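Local coordinates for protein predicted ATPase involved in replication control, Cdc46/Mcm family (Methanopyrus kandleri AV19, PDB 3F8T) that belongs to the MCM family and probably binds ATP and single-stranded DNA, as replicative helicases of this family do, at residues 98-108 with 116-124. The protein carries 2 engineered substitutions. Numbering follows the deposited sequence.
Sequences FRGLPHRFRRV and GALISIEGV
Ser120 takes three backbone hydrogen-bond positions of the loop running beside it, residues 105-108. Its N donates to Phe105 O at 2.9 Å, in the carbonyl plane; its O, again in plane, accepts from Val108 N at 3.0 Å. The hydroxyl fills the third: OG stands between the backbone N and carbonyl carbon (chi1 85°), where Arg107 N reaches it at 3.0 Å in a nearly straight bond (170°), and OG also bonds Glu162. The two chains run in parallel here, but beyond Val108 N the next link is a water, which donates to Val108 O and accepts from Glu122 N. Leu118 O has no partner; the nearest atom across the contact is Phe105 CD2, at 3.4 Å.

Most apolar contacts gather around Leu118. It sets CD2 against Phe98 CB (3.5 Å), while Leu101 packs against the strand, CD1 meeting Leu118 CD2 and CD2 resting on the Ile119-Ser120 peptide. Replacing Leu101 by an alanine would remove both methyls, which would probably open a gap beside Leu118 and strip cover from that peptide. Arg106, extended, holds the turn side-on, NE and NH2 both donating to Leu101 O. At the exposed end Arg107 lies alongside Glu122, the guanidinium and carboxylate planes 67° apart, in a long salt bridge, NE to OE1 3.7 Å; the stronger partner of Glu122 OE1 is Arg160.

Strand 96-99 and the loop after it lie against strand 118-130, consistent with a junction between the N-terminal domain and the OB fold. Phe105 packs on helix 64-72 and Phe98 on helix 74-88, while Leu101 and Leu118 both touch Leu164 of strand 160-168, an antiparallel partner of strand 118-130.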
loop_
_atom_site.group_PDB
_atom_site.type_symbol
_atom_site.label_atom_id
_atom_site.label_comp_id
_atom_site.label_asym_id
_atom_site.label_seq_id
_atom_site.Cartn_x
_atom_site.Cartn_y
_atom_site.Cartn_z
ATOM N N PHE A 98 -8.526 -7.578 25.070
ATOM C CA PHE A 98 -8.194 -8.979 24.933
ATOM C C PHE A 98 -6.937 -9.100 24.079
ATOM O O PHE A 98 -6.772 -8.380 23.087
ATOM C CB PHE A 98 -9.347 -9.762 24.297
ATOM C CG PHE A 98 -10.646 -9.688 25.062
ATOM C CD1 PHE A 98 -11.538 -8.632 24.851
ATOM C CD2 PHE A 98 -10.997 -10.693 25.965
ATOM C CE1 PHE A 98 -12.759 -8.566 25.546
ATOM C CE2 PHE A 98 -12.217 -10.640 26.664
ATOM C CZ PHE A 98 -13.091 -9.572 26.456
ATOM N N ARG A 99 -6.060 -10.016 24.475
ATOM C CA ARG A 99 -4.874 -10.342 23.697
ATOM C C ARG A 99 -4.900 -11.833 23.404
ATOM O O ARG A 99 -5.588 -12.603 24.096
ATOM C CB ARG A 99 -3.597 -9.976 24.473
ATOM C CG ARG A 99 -3.572 -8.550 25.045
ATOM C CD ARG A 99 -3.442 -7.486 23.945
ATOM N NE ARG A 99 -4.004 -6.182 24.323
ATOM C CZ ARG A 99 -3.347 -5.217 24.972
ATOM N NH1 ARG A 99 -2.083 -5.387 25.345
ATOM N NH2 ARG A 99 -3.962 -4.069 25.260
ATOM N N GLY A 100 -4.161 -12.233 22.374
ATOM C CA GLY A 100 -3.945 -13.643 22.091
ATOM C C GLY A 100 -5.159 -14.371 21.566
ATOM O O GLY A 100 -5.445 -15.490 21.993
ATOM N N LEU A 101 -5.876 -13.737 20.636
ATOM C CA LEU A 101 -6.979 -14.381 19.918
ATOM C C LEU A 101 -6.545 -15.693 19.292
ATOM O O LEU A 101 -5.503 -15.732 18.640
ATOM C CB LEU A 101 -7.508 -13.468 18.798
ATOM C CG LEU A 101 -8.497 -12.360 19.145
ATOM C CD1 LEU A 101 -7.898 -11.389 20.160
ATOM C CD2 LEU A 101 -8.917 -11.614 17.870
ATOM N N PRO A 102 -7.328 -16.774 19.493
ATOM C CA PRO A 102 -7.110 -17.986 18.698
ATOM C C PRO A 102 -7.114 -17.664 17.199
ATOM O O PRO A 102 -7.829 -16.760 16.745
ATOM C CB PRO A 102 -8.297 -18.871 19.067
ATOM C CG PRO A 102 -8.667 -18.442 20.442
ATOM C CD PRO A 102 -8.428 -16.944 20.461
ATOM N N HIS A 103 -6.313 -18.414 16.447
ATOM C CA HIS A 103 -5.993 -18.072 15.063
ATOM C C HIS A 103 -7.209 -17.898 14.150
ATOM O O HIS A 103 -7.207 -17.028 13.270
ATOM C CB HIS A 103 -5.003 -19.084 14.473
ATOM C CG HIS A 103 -4.483 -18.693 13.125
ATOM N ND1 HIS A 103 -3.452 -17.794 12.956
ATOM C CD2 HIS A 103 -4.869 -19.061 11.880
ATOM C CE1 HIS A 103 -3.214 -17.635 11.665
ATOM N NE2 HIS A 103 -4.060 -18.393 10.990
ATOM N N ARG A 104 -8.250 -18.696 14.379
ATOM C CA ARG A 104 -9.459 -18.652 13.551
ATOM C C ARG A 104 -10.288 -17.372 13.717
ATOM O O ARG A 104 -11.141 -17.075 12.875
ATOM C CB ARG A 104 -10.336 -19.893 13.780
ATOM C CG ARG A 104 -10.836 -20.042 15.189
ATOM C CD ARG A 104 -11.979 -21.039 15.315
ATOM N NE ARG A 104 -13.271 -20.449 14.967
ATOM C CZ ARG A 104 -14.417 -20.748 15.574
ATOM N NH1 ARG A 104 -14.434 -21.611 16.584
ATOM N NH2 ARG A 104 -15.548 -20.165 15.186
ATOM N N PHE A 105 -10.045 -16.622 14.795
ATOM C CA PHE A 105 -10.771 -15.367 15.036
ATOM C C PHE A 105 -10.025 -14.145 14.475
ATOM O O PHE A 105 -10.509 -13.008 14.576
ATOM C CB PHE A 105 -11.059 -15.171 16.533
ATOM C CG PHE A 105 -11.923 -16.254 17.136
ATOM C CD1 PHE A 105 -11.346 -17.409 17.656
ATOM C CD2 PHE A 105 -13.306 -16.114 17.187
ATOM C CE1 PHE A 105 -12.150 -18.423 18.216
ATOM C CE2 PHE A 105 -14.108 -17.115 17.743
ATOM C CZ PHE A 105 -13.518 -18.269 18.259
ATOM N N ARG A 106 -8.854 -14.380 13.889
ATOM C CA ARG A 106 -8.011 -13.286 13.371
ATOM C C ARG A 106 -8.173 -13.103 11.863
ATOM O O ARG A 106 -8.330 -14.082 11.126
ATOM C CB ARG A 106 -6.533 -13.531 13.690
ATOM C CG ARG A 106 -6.208 -13.686 15.169
ATOM C CD ARG A 106 -4.712 -13.558 15.410
ATOM N NE ARG A 106 -4.301 -14.225 16.644
ATOM C CZ ARG A 106 -3.171 -13.970 17.304
ATOM N NH1 ARG A 106 -2.323 -13.041 16.859
ATOM N NH2 ARG A 106 -2.890 -14.635 18.423
ATOM N N ARG A 107 -8.117 -11.847 11.417
ATOM C CA ARG A 107 -8.225 -11.494 9.997
ATOM C C ARG A 107 -9.433 -12.142 9.328
ATOM O O ARG A 107 -9.313 -12.771 8.275
ATOM C CB ARG A 107 -6.939 -11.859 9.253
ATOM C CG ARG A 107 -5.717 -11.117 9.763
ATOM C CD ARG A 107 -4.441 -11.685 9.159
ATOM N NE ARG A 107 -3.266 -11.078 9.776
ATOM C CZ ARG A 107 -2.596 -11.595 10.806
ATOM N NH1 ARG A 107 -2.966 -12.757 11.349
ATOM N NH2 ARG A 107 -1.546 -10.943 11.292
ATOM N N VAL A 108 -10.587 -11.985 9.968
ATOM C CA VAL A 108 -11.845 -12.569 9.522
ATOM C C VAL A 108 -12.282 -11.951 8.190
ATOM O O VAL A 108 -12.353 -10.731 8.042
ATOM C CB VAL A 108 -12.947 -12.407 10.608
ATOM C CG1 VAL A 108 -14.329 -12.655 10.038
ATOM C CG2 VAL A 108 -12.679 -13.348 11.780
ATOM N N GLY A 116 -21.517 -11.291 17.813
ATOM C CA GLY A 116 -21.299 -11.542 19.241
ATOM C C GLY A 116 -19.866 -11.884 19.638
ATOM O O GLY A 116 -19.542 -11.858 20.821
ATOM N N ALA A 117 -19.023 -12.170 18.643
ATOM C CA ALA A 117 -17.667 -12.687 18.845
ATOM C C ALA A 117 -16.571 -11.616 18.836
ATOM O O ALA A 117 -16.690 -10.576 18.153
ATOM C CB ALA A 117 -17.356 -13.743 17.794
ATOM N N LEU A 118 -15.504 -11.896 19.588
ATOM C CA LEU A 118 -14.265 -11.136 19.516
ATOM C C LEU A 118 -13.492 -11.604 18.295
ATOM O O LEU A 118 -13.244 -12.809 18.120
ATOM C CB LEU A 118 -13.416 -11.376 20.775
ATOM C CG LEU A 118 -11.995 -10.797 20.754
ATOM C CD1 LEU A 118 -12.042 -9.285 20.911
ATOM C CD2 LEU A 118 -11.206 -11.443 21.874
ATOM N N ILE A 119 -13.119 -10.655 17.447
ATOM C CA ILE A 119 -12.403 -10.955 16.215
ATOM C C ILE A 119 -11.398 -9.846 15.911
ATOM O O ILE A 119 -11.456 -8.771 16.517
ATOM C CB ILE A 119 -13.376 -11.110 14.988
ATOM C CG1 ILE A 119 -13.929 -9.748 14.540
ATOM C CG2 ILE A 119 -14.518 -12.105 15.312
ATOM C CD1 ILE A 119 -14.454 -9.714 13.125
ATOM N N SER A 120 -10.495 -10.102 14.960
ATOM C CA SER A 120 -9.795 -8.988 14.313
ATOM C C SER A 120 -10.113 -8.975 12.821
ATOM O O SER A 120 -10.427 -10.020 12.228
ATOM C CB SER A 120 -8.280 -9.020 14.566
ATOM O OG SER A 120 -7.611 -9.855 13.645
ATOM N N ILE A 121 -10.103 -7.778 12.244
ATOM C CA ILE A 121 -10.110 -7.617 10.793
ATOM C C ILE A 121 -8.835 -6.897 10.387
ATOM O O ILE A 121 -8.213 -6.215 11.204
ATOM C CB ILE A 121 -11.374 -6.862 10.272
ATOM C CG1 ILE A 121 -11.482 -5.431 10.832
ATOM C CG2 ILE A 121 -12.621 -7.684 10.566
ATOM C CD1 ILE A 121 -12.512 -4.537 10.102
ATOM N N GLU A 122 -8.447 -7.051 9.126
ATOM C CA GLU A 122 -7.325 -6.312 8.607
ATOM C C GLU A 122 -7.628 -5.858 7.187
ATOM O O GLU A 122 -8.112 -6.644 6.367
ATOM C CB GLU A 122 -6.078 -7.187 8.636
ATOM C CG GLU A 122 -4.795 -6.483 8.207
ATOM C CD GLU A 122 -3.624 -7.438 8.230
ATOM O OE1 GLU A 122 -3.587 -8.342 7.377
ATOM O OE2 GLU A 122 -2.760 -7.304 9.117
ATOM N N GLY A 123 -7.371 -4.583 6.916
ATOM C CA GLY A 123 -7.474 -4.065 5.564
ATOM C C GLY A 123 -7.291 -2.567 5.461
ATOM O O GLY A 123 -6.696 -1.950 6.337
ATOM N N VAL A 124 -7.802 -1.996 4.377
ATOM C CA VAL A 124 -7.584 -0.578 4.037
ATOM C C VAL A 124 -8.831 0.219 4.357
ATOM O O VAL A 124 -9.935 -0.193 4.004
ATOM C CB VAL A 124 -7.183 -0.389 2.530
ATOM C CG1 VAL A 124 -7.056 1.106 2.153
ATOM C CG2 VAL A 124 -5.854 -1.108 2.231
HETATM O O HOH W 1 -9.795 -9.308 7.869
#